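Local coordinates for putative isomerase YbhH (Escherichia coli, PDB 6OTV), which probably acts as an isomerase of the PrpF family, related to the diaminopimelate epimerase group, whose reaction is not specified, at residues L317-S322 with A333-T338; I130-Q135 with V159-L164; A37-G42 with A78-H83. All blocks are in the same frame, centred on the assembly; numbering follows the deposited sequence. Where two conformers were deposited one is given.

Interaction 1 of 3, residues L317-S322 with A333-T338; sequences LDVHLS and ASVIRT. With EDO (1,2-ethanediol), chain E; EDO (1,2-ethanediol), chain O.
H320 and S334 face each other as an antiparallel hydrogen-bonded pair: H320 N donates to S334 O at 2.8 Å, and S334 N returns the bond to H320 O at 2.8 Å. The second carbonyl also receives a CA-H...O contact, with A333 CA 3.3 Å from H320 O. S334 OG sits between its own backbone N and carbonyl carbon (chi1 59°), which brings it 3.4 Å from H320 CB; in the H320 conformer given, one water links this hydroxyl to H320 ND1. Farther along, a second water accepts from I336 N at 2.9 Å; its very short approach to D318 O is doubtful. R337 bends back on its own strand, NE donating almost straight (172°) to I336 O in the guanidinium plane, while N95 takes NH1. L317 CD2 lies over one face of that guanidinium, 3.3 Å from R337 NH2. D318 OD1 turns instead to N307 and N309. On the apolar face L321 CD2 packs on A333 CB at 3.6 Å. This beta hairpin is flanked by strand 306-312 beside L317-S322 and strand 158-163 beside A333-T338, with helix 279-290 packed against L317, V319, L321 and A333.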
loop_
_atom_site.group_PDB
_atom_site.type_symbol
_atom_site.label_atom_id
_atom_site.label_comp_id
_atom_site.label_asym_id
_atom_site.label_seq_id
_atom_site.Cartn_x
_atom_site.Cartn_y
_atom_site.Cartn_z
ATOM N N LEU A 317 -9.156 12.515 22.368
ATOM C CA LEU A 317 -8.600 12.343 21.033
ATOM C C LEU A 317 -9.697 11.846 20.105
ATOM O O LEU A 317 -10.428 10.914 20.451
ATOM C CB LEU A 317 -7.421 11.362 21.058
ATOM C CG LEU A 317 -6.473 11.301 19.859
ATOM C CD1 LEU A 317 -6.862 10.175 18.931
ATOM C CD2 LEU A 317 -6.435 12.625 19.108
ATOM N N ASP A 318 -9.817 12.478 18.938
ATOM C CA ASP A 318 -10.802 12.085 17.937
ATOM C C ASP A 318 -10.189 11.086 16.965
ATOM O O ASP A 318 -9.119 11.335 16.400
ATOM C CB ASP A 318 -11.317 13.307 17.174
ATOM C CG ASP A 318 -12.348 14.099 17.959
ATOM O OD1 ASP A 318 -13.221 13.477 18.601
ATOM O OD2 ASP A 318 -12.283 15.347 17.929
ATOM N N VAL A 319 -10.862 9.954 16.779
ATOM C CA VAL A 319 -10.479 8.956 15.788
ATOM C C VAL A 319 -11.641 8.795 14.822
ATOM O O VAL A 319 -12.773 8.533 15.245
ATOM C CB VAL A 319 -10.122 7.603 16.426
ATOM C CG1 VAL A 319 -9.658 6.619 15.352
ATOM C CG2 VAL A 319 -9.058 7.771 17.499
ATOM N N HIS A 320 -11.368 8.975 13.533
ATOM C CA HIS A 320 -12.369 8.765 12.496
ATOM C C HIS A 320 -12.237 7.344 11.969
ATOM O O HIS A 320 -11.165 6.946 11.500
ATOM C CB HIS A 320 -12.214 9.777 11.362
ATOM C CG HIS A 320 -13.269 9.657 10.305
ATOM N ND1 HIS A 320 -13.049 9.024 9.100
ATOM C CD2 HIS A 320 -14.556 10.078 10.279
ATOM C CE1 HIS A 320 -14.152 9.066 8.375
ATOM N NE2 HIS A 320 -15.082 9.700 9.067
ATOM N N LEU A 321 -13.318 6.581 12.062
ATOM C CA LEU A 321 -13.371 5.221 11.552
ATOM C C LEU A 321 -14.189 5.168 10.268
ATOM O O LEU A 321 -15.042 6.021 10.008
ATOM C CB LEU A 321 -13.971 4.269 12.591
ATOM C CG LEU A 321 -13.070 3.881 13.761
ATOM C CD1 LEU A 321 -13.682 2.720 14.519
ATOM C CD2 LEU A 321 -11.682 3.518 13.266
ATOM N N SER A 322 -13.920 4.140 9.469
ATOM C CA SER A 322 -14.522 3.982 8.154
ATOM C C SER A 322 -14.270 2.559 7.682
ATOM O O SER A 322 -13.226 1.972 7.981
ATOM C CB SER A 322 -13.943 4.995 7.157
ATOM O OG SER A 322 -14.168 4.592 5.819
ATOM N N ALA A 333 -8.773 3.645 10.026
ATOM C CA ALA A 333 -8.777 4.655 11.076
ATOM C C ALA A 333 -7.905 5.832 10.670
ATOM O O ALA A 333 -6.833 5.651 10.083
ATOM C CB ALA A 333 -8.274 4.080 12.404
ATOM N N SER A 334 -8.363 7.040 10.989
ATOM C CA SER A 334 -7.590 8.243 10.724
ATOM C C SER A 334 -7.698 9.184 11.915
ATOM O O SER A 334 -8.690 9.179 12.648
ATOM C CB SER A 334 -8.053 8.950 9.441
ATOM O OG SER A 334 -9.416 9.322 9.526
ATOM N N VAL A 335 -6.655 9.986 12.103
ATOM C CA VAL A 335 -6.568 10.936 13.204
ATOM C C VAL A 335 -6.052 12.256 12.649
ATOM O O VAL A 335 -5.228 12.275 11.728
ATOM C CB VAL A 335 -5.658 10.403 14.334
ATOM C CG1 VAL A 335 -5.370 11.482 15.362
ATOM C CG2 VAL A 335 -6.300 9.196 15.007
ATOM N N ILE A 336 -6.558 13.364 13.190
ATOM C CA ILE A 336 -6.062 14.695 12.865
ATOM C C ILE A 336 -5.037 15.098 13.916
ATOM O O ILE A 336 -5.281 14.959 15.120
ATOM C CB ILE A 336 -7.204 15.722 12.792
ATOM C CG1 ILE A 336 -8.263 15.291 11.771
ATOM C CG2 ILE A 336 -6.654 17.105 12.445
ATOM C CD1 ILE A 336 -7.795 15.346 10.333
ATOM N N ARG A 337 -3.888 15.587 13.464
ATOM C CA ARG A 337 -2.884 16.176 14.337
ATOM C C ARG A 337 -2.494 17.533 13.772
ATOM O O ARG A 337 -3.031 17.988 12.757
ATOM C CB ARG A 337 -1.650 15.272 14.470
ATOM C CG ARG A 337 -1.922 13.865 14.988
ATOM C CD ARG A 337 -1.892 13.808 16.507
ATOM N NE ARG A 337 -3.082 14.408 17.097
ATOM C CZ ARG A 337 -3.232 14.638 18.396
ATOM N NH1 ARG A 337 -2.262 14.321 19.245
ATOM N NH2 ARG A 337 -4.351 15.189 18.845
ATOM N N THR A 338 -1.556 18.193 14.442
ATOM C CA THR A 338 -0.915 19.383 13.908
ATOM C C THR A 338 0.586 19.247 14.107
ATOM O O THR A 338 1.054 18.483 14.955
ATOM C CB THR A 338 -1.410 20.677 14.575
ATOM O OG1 THR A 338 -0.918 20.737 15.921
ATOM C CG2 THR A 338 -2.938 20.742 14.584
HETATM C C1 EDO E . -2.117 23.649 17.006
HETATM O O1 EDO E . -2.125 22.262 17.352
HETATM C C2 EDO E . -0.944 24.312 17.714
HETATM O O2 EDO E . -1.005 25.739 17.626
HETATM C C1 EDO O . -11.776 0.616 3.061
HETATM O O1 EDO O . -12.426 -0.259 3.992
HETATM C C2 EDO O . -11.423 1.946 3.720
HETATM O O2 EDO O . -12.619 2.671 4.029
HETATM O O HOH W 1 -8.568 13.433 15.270
HETATM O O HOH W 2 -11.139 7.176 7.840
#

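Interaction 2 of 3, residues I130-Q135 with V159-L164; sequences IEADVQ and VALTFL. With EDO (1,2-ethanediol), chain D.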
loop_
_atom_site.group_PDB
_atom_site.type_symbol
_atom_site.label_atom_id
_atom_site.label_comp_id
_atom_site.label_asym_id
_atom_site.label_seq_id
_atom_site.Cartn_x
_atom_site.Cartn_y
_atom_site.Cartn_z
ATOM N N ILE A 130 1.295 4.357 6.873
ATOM C CA ILE A 130 0.414 5.468 7.210
ATOM C C ILE A 130 0.458 6.482 6.078
ATOM O O ILE A 130 1.531 6.784 5.544
ATOM C CB ILE A 130 0.810 6.141 8.545
ATOM C CG1 ILE A 130 0.920 5.110 9.672
ATOM C CG2 ILE A 130 -0.195 7.221 8.921
ATOM C CD1 ILE A 130 2.336 4.647 9.936
ATOM N N GLU A 131 -0.706 7.008 5.708
ATOM C CA GLU A 131 -0.779 8.114 4.764
ATOM C C GLU A 131 -0.944 9.417 5.534
ATOM O O GLU A 131 -1.797 9.516 6.422
ATOM C CB GLU A 131 -1.928 7.943 3.769
ATOM C CG GLU A 131 -2.130 9.179 2.898
ATOM C CD GLU A 131 -3.083 8.957 1.735
ATOM O OE1 GLU A 131 -3.274 7.795 1.318
ATOM O OE2 GLU A 131 -3.635 9.959 1.233
ATOM N N ALA A 132 -0.121 10.405 5.198
ATOM C CA ALA A 132 -0.229 11.747 5.747
ATOM C C ALA A 132 -0.681 12.696 4.647
ATOM O O ALA A 132 -0.118 12.694 3.547
ATOM C CB ALA A 132 1.104 12.215 6.337
ATOM N N ASP A 133 -1.698 13.497 4.942
ATOM C CA ASP A 133 -2.213 14.494 4.014
ATOM C C ASP A 133 -1.801 15.867 4.529
ATOM O O ASP A 133 -2.317 16.338 5.549
ATOM C CB ASP A 133 -3.727 14.367 3.869
ATOM C CG ASP A 133 -4.135 13.021 3.297
ATOM O OD1 ASP A 133 -3.408 12.504 2.420
ATOM O OD2 ASP A 133 -5.169 12.472 3.732
ATOM N N VAL A 134 -0.866 16.496 3.826
ATOM C CA VAL A 134 -0.233 17.732 4.264
ATOM C C VAL A 134 -0.850 18.899 3.506
ATOM O O VAL A 134 -0.999 18.844 2.280
ATOM C CB VAL A 134 1.287 17.679 4.042
ATOM C CG1 VAL A 134 1.935 18.988 4.464
ATOM C CG2 VAL A 134 1.891 16.493 4.790
ATOM N N GLN A 135 -1.207 19.952 4.235
ATOM C CA GLN A 135 -1.659 21.194 3.617
ATOM C C GLN A 135 -0.501 21.810 2.839
ATOM O O GLN A 135 0.498 22.237 3.429
ATOM C CB GLN A 135 -2.174 22.155 4.683
ATOM C CG GLN A 135 -3.336 21.616 5.498
ATOM C CD GLN A 135 -4.566 21.363 4.651
ATOM O OE1 GLN A 135 -4.828 22.082 3.687
ATOM N NE2 GLN A 135 -5.324 20.331 5.002
ATOM N N VAL A 159 -2.993 18.065 9.980
ATOM C CA VAL A 159 -2.410 16.993 9.184
ATOM C C VAL A 159 -3.203 15.726 9.470
ATOM O O VAL A 159 -3.408 15.364 10.635
ATOM C CB VAL A 159 -0.909 16.794 9.475
ATOM C CG1 VAL A 159 -0.643 16.707 10.968
ATOM C CG2 VAL A 159 -0.391 15.550 8.763
ATOM N N ALA A 160 -3.673 15.075 8.410
ATOM C CA ALA A 160 -4.470 13.864 8.535
ATOM C C ALA A 160 -3.565 12.644 8.440
ATOM O O ALA A 160 -2.761 12.531 7.509
ATOM C CB ALA A 160 -5.551 13.816 7.454
ATOM N N LEU A 161 -3.690 11.742 9.412
ATOM C CA LEU A 161 -2.894 10.520 9.475
ATOM C C LEU A 161 -3.844 9.335 9.374
ATOM O O LEU A 161 -4.639 9.096 10.289
ATOM C CB LEU A 161 -2.082 10.458 10.768
ATOM C CG LEU A 161 -1.116 11.613 11.032
ATOM C CD1 LEU A 161 -0.395 11.402 12.350
ATOM C CD2 LEU A 161 -0.120 11.764 9.883
ATOM N N THR A 162 -3.759 8.596 8.271
ATOM C CA THR A 162 -4.620 7.449 8.011
ATOM C C THR A 162 -3.791 6.172 8.062
ATOM O O THR A 162 -2.844 6.009 7.283
ATOM C CB THR A 162 -5.311 7.580 6.655
ATOM O OG1 THR A 162 -6.037 8.813 6.608
ATOM C CG2 THR A 162 -6.274 6.423 6.436
ATOM N N PHE A 163 -4.160 5.266 8.963
ATOM C CA PHE A 163 -3.452 4.005 9.137
ATOM C C PHE A 163 -3.987 2.972 8.151
ATOM O O PHE A 163 -5.201 2.761 8.057
ATOM C CB PHE A 163 -3.584 3.518 10.581
ATOM C CG PHE A 163 -2.772 4.328 11.561
ATOM C CD1 PHE A 163 -3.092 5.656 11.817
ATOM C CD2 PHE A 163 -1.686 3.770 12.214
ATOM C CE1 PHE A 163 -2.342 6.410 12.705
ATOM C CE2 PHE A 163 -0.932 4.519 13.109
ATOM C CZ PHE A 163 -1.261 5.841 13.352
ATOM N N LEU A 164 -3.076 2.330 7.419
ATOM C CA LEU A 164 -3.434 1.547 6.241
ATOM C C LEU A 164 -3.457 0.042 6.478
ATOM O O LEU A 164 -4.203 -0.664 5.791
ATOM C CB LEU A 164 -2.464 1.861 5.096
ATOM C CG LEU A 164 -2.334 3.349 4.763
ATOM C CD1 LEU A 164 -1.264 3.582 3.707
ATOM C CD2 LEU A 164 -3.675 3.916 4.318
HETATM C C1 EDO D . -6.454 -2.039 8.700
HETATM O O1 EDO D . -6.368 -3.012 7.656
HETATM C C2 EDO D . -6.328 -0.645 8.094
HETATM O O2 EDO D . -5.933 0.301 9.094
HETATM O O HOH W 3 -4.486 10.743 5.774
#
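I130 lays CG1 over one face of the F163 ring, a CH-pi contact 4.0 Å from the ring centroid and offset toward the rim. The two side chains run side by side in the same direction; CG1 reaches the ring because it stands anti to the I130 carbonyl carbon (chi1 -53°). On the same face I130 CG2 meets L161 CB, and L161 CD2 touches A132 CB at 3.8 Å. At the end of the strand L164 lays CD1 near E131 N and also meets P69 of the second subunit. Helix 94-106 packs against the I130 and L161 surface through L97 and S98, in keeping with the diaminopimelate epimerase-like fold, where strands curl round a central helix. Between the antiparallel strands, E131 and T162 exchange two bonds, E131 N to T162 O and T162 N to E131 O, each 2.8 Å. D133 N donates to A160 O at 2.9 Å, whereas the return bond from A160 N to D133 O is weak. On the polar face one water sits among E131 O, D133 OD2 and T162 OG1, 2.6 Å from the hydroxyl. E131 OE2 lies 2.8 Å from D133 OD1, two acceptors whose closeness is probably eased by R118 and R120, both salt-bridged to E131.

Interaction 3 of 3, residues A37-G42 with A78-H83; sequences AIMGSG and AQVIVH. With PO4 (phosphate ion), chain J.
M39 and V80 meet with their side chains crossing at about a right angle, the start of the methionine chain lying against both branches of the valine. M39 CB rests 3.7 Å from V80 CG1, and M39 CG comes equally close, 3.7 Å, to V80 CG2. Past CG the methionine bends away from V80, in a neighbourhood where it also touches A17 and V60. V80 CG1 has a second neighbour from the same segment, S41 CB at 3.6 Å, so this methyl is wedged between the last helical residue and the turn that follows. G40 makes that turn: it leaves helix 28-39 with positive phi, at backbone angles that would press a CB into the carbonyl O of M39. S41 then shows its methylene to V80 and its hydroxyl to the backbone. OG stands anti to the backbone N (chi1 177°) and donates to I81 O at 2.6 Å, approaching 24° out of the carbonyl plane. One residue on, G42 N donates to V82 O at 2.9 Å, again tilted, by 31°. The other side of the I81-H83 backbone binds a phosphate ion, probably from the crystallisation liquor: V82 N reaches its O3 at 3.0 Å and H83 N its O1 at 2.9 Å. In the conformer given, H83 ND1 bonds to D44. Two successive peptide groups are thus gripped at both ends, their carbonyls accepting from S41 and G42 and their N-H groups donating to the anion. Such pairing would be expected to polarise both peptides in the same sense. The residues leaving helix 28-39 are tied to I81 and V82 by one hydroxyl and one backbone bond, with apolar packing limited to M39, S41 and V80.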
loop_
_atom_site.group_PDB
_atom_site.type_symbol
_atom_site.label_atom_id
_atom_site.label_comp_id
_atom_site.label_asym_id
_atom_site.label_seq_id
_atom_site.Cartn_x
_atom_site.Cartn_y
_atom_site.Cartn_z
ATOM N N ALA A 37 23.764 12.441 21.911
ATOM C CA ALA A 37 24.461 13.722 21.933
ATOM C C ALA A 37 23.597 14.847 21.380
ATOM O O ALA A 37 23.749 16.002 21.795
ATOM C CB ALA A 37 25.768 13.625 21.148
ATOM N N ILE A 38 22.696 14.541 20.444
ATOM C CA ILE A 38 21.811 15.575 19.919
ATOM C C ILE A 38 20.837 16.037 20.994
ATOM O O ILE A 38 20.607 17.240 21.168
ATOM C CB ILE A 38 21.073 15.073 18.664
ATOM C CG1 ILE A 38 22.056 14.842 17.514
ATOM C CG2 ILE A 38 20.007 16.069 18.234
ATOM C CD1 ILE A 38 21.396 14.322 16.251
ATOM N N MET A 39 20.269 15.093 21.747
ATOM C CA MET A 39 19.246 15.410 22.735
ATOM C C MET A 39 19.814 15.851 24.073
ATOM O O MET A 39 19.105 16.513 24.839
ATOM C CB MET A 39 18.348 14.198 22.964
ATOM C CG MET A 39 17.581 13.806 21.743
ATOM S SD MET A 39 16.633 15.216 21.164
ATOM C CE MET A 39 16.818 14.938 19.448
ATOM N N GLY A 40 21.056 15.497 24.380
ATOM C CA GLY A 40 21.572 15.732 25.711
ATOM C C GLY A 40 21.161 14.660 26.691
ATOM O O GLY A 40 20.926 14.957 27.870
ATOM N N SER A 41 21.054 13.415 26.228
ATOM C CA SER A 41 20.682 12.303 27.091
ATOM C C SER A 41 21.652 12.167 28.259
ATOM O O SER A 41 22.865 12.331 28.105
ATOM C CB SER A 41 20.653 11.006 26.283
ATOM O OG SER A 41 20.353 9.893 27.105
ATOM N N GLY A 42 21.106 11.864 29.436
ATOM C CA GLY A 42 21.891 11.649 30.635
ATOM C C GLY A 42 21.755 12.729 31.686
ATOM O O GLY A 42 22.327 12.585 32.771
ATOM N N ALA A 78 12.899 6.900 17.297
ATOM C CA ALA A 78 13.784 6.559 18.403
ATOM C C ALA A 78 13.420 7.408 19.609
ATOM O O ALA A 78 13.230 8.622 19.485
ATOM C CB ALA A 78 15.256 6.772 18.029
ATOM N N GLN A 79 13.314 6.766 20.769
ATOM C CA GLN A 79 13.119 7.451 22.040
ATOM C C GLN A 79 14.477 7.604 22.714
ATOM O O GLN A 79 15.154 6.606 22.987
ATOM C CB GLN A 79 12.152 6.676 22.938
ATOM C CG GLN A 79 11.828 7.357 24.266
ATOM C CD GLN A 79 10.895 8.546 24.110
ATOM O OE1 GLN A 79 9.930 8.498 23.347
ATOM N NE2 GLN A 79 11.181 9.623 24.831
ATOM N N VAL A 80 14.883 8.842 22.965
ATOM C CA VAL A 80 16.157 9.126 23.614
ATOM C C VAL A 80 15.871 9.331 25.093
ATOM O O VAL A 80 15.242 10.321 25.483
ATOM C CB VAL A 80 16.857 10.343 22.994
ATOM C CG1 VAL A 80 18.180 10.612 23.693
ATOM C CG2 VAL A 80 17.084 10.116 21.506
ATOM N N ILE A 81 16.321 8.379 25.914
ATOM C CA ILE A 81 16.024 8.417 27.338
ATOM C C ILE A 81 16.672 9.648 27.968
ATOM O O ILE A 81 17.753 10.093 27.558
ATOM C CB ILE A 81 16.501 7.118 28.010
ATOM C CG1 ILE A 81 15.941 5.911 27.256
ATOM C CG2 ILE A 81 16.064 7.064 29.461
ATOM C CD1 ILE A 81 14.418 5.893 27.180
ATOM N N VAL A 82 15.993 10.216 28.964
ATOM C CA VAL A 82 16.443 11.461 29.579
ATOM C C VAL A 82 17.429 11.212 30.715
ATOM O O VAL A 82 18.543 11.745 30.709
ATOM C CB VAL A 82 15.237 12.281 30.083
ATOM C CG1 VAL A 82 15.719 13.492 30.873
ATOM C CG2 VAL A 82 14.357 12.713 28.918
ATOM N N HIS A 83 17.048 10.396 31.698
ATOM C CA HIS A 83 17.843 10.254 32.913
ATOM C C HIS A 83 19.000 9.270 32.774
ATOM O O HIS A 83 19.792 9.141 33.712
ATOM C CB HIS A 83 16.936 9.848 34.079
ATOM C CG HIS A 83 15.839 10.831 34.352
ATOM N ND1 HIS A 83 16.075 12.084 34.876
ATOM C CD2 HIS A 83 14.500 10.750 34.162
ATOM C CE1 HIS A 83 14.930 12.732 35.000
ATOM N NE2 HIS A 83 13.959 11.944 34.573
HETATM P P PO4 J . 13.071 9.029 30.907
HETATM O O1 PO4 J . 14.395 9.359 31.552
HETATM O O2 PO4 J . 11.998 9.929 31.473
HETATM O O3 PO4 J . 13.173 9.239 29.414
HETATM O O4 PO4 J . 12.733 7.583 31.188
#

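Overall arrangement
Along the chain the contacts come in series: interaction 3 closes first, then interaction 2, then interaction 1. Interactions 1 and 2 are direct neighbours, their centres about 9 Å apart, because strand 332-344 pairs with strand 158-163; V335 O to L161 N and R337 O to V159 N are probable hydrogen bonds between them. The long strand 332-344 therefore connects the hairpin packed on helix 279-290 with strands packed on helix 94-106, consistent with a two-lobed fold of the diaminopimelate epimerase type. Interaction 3, where helix 28-39 gives way to loop, stands apart: centre to centre it is about 30 Å from interaction 1, across the chain's centre, and about 28 Å from interaction 2.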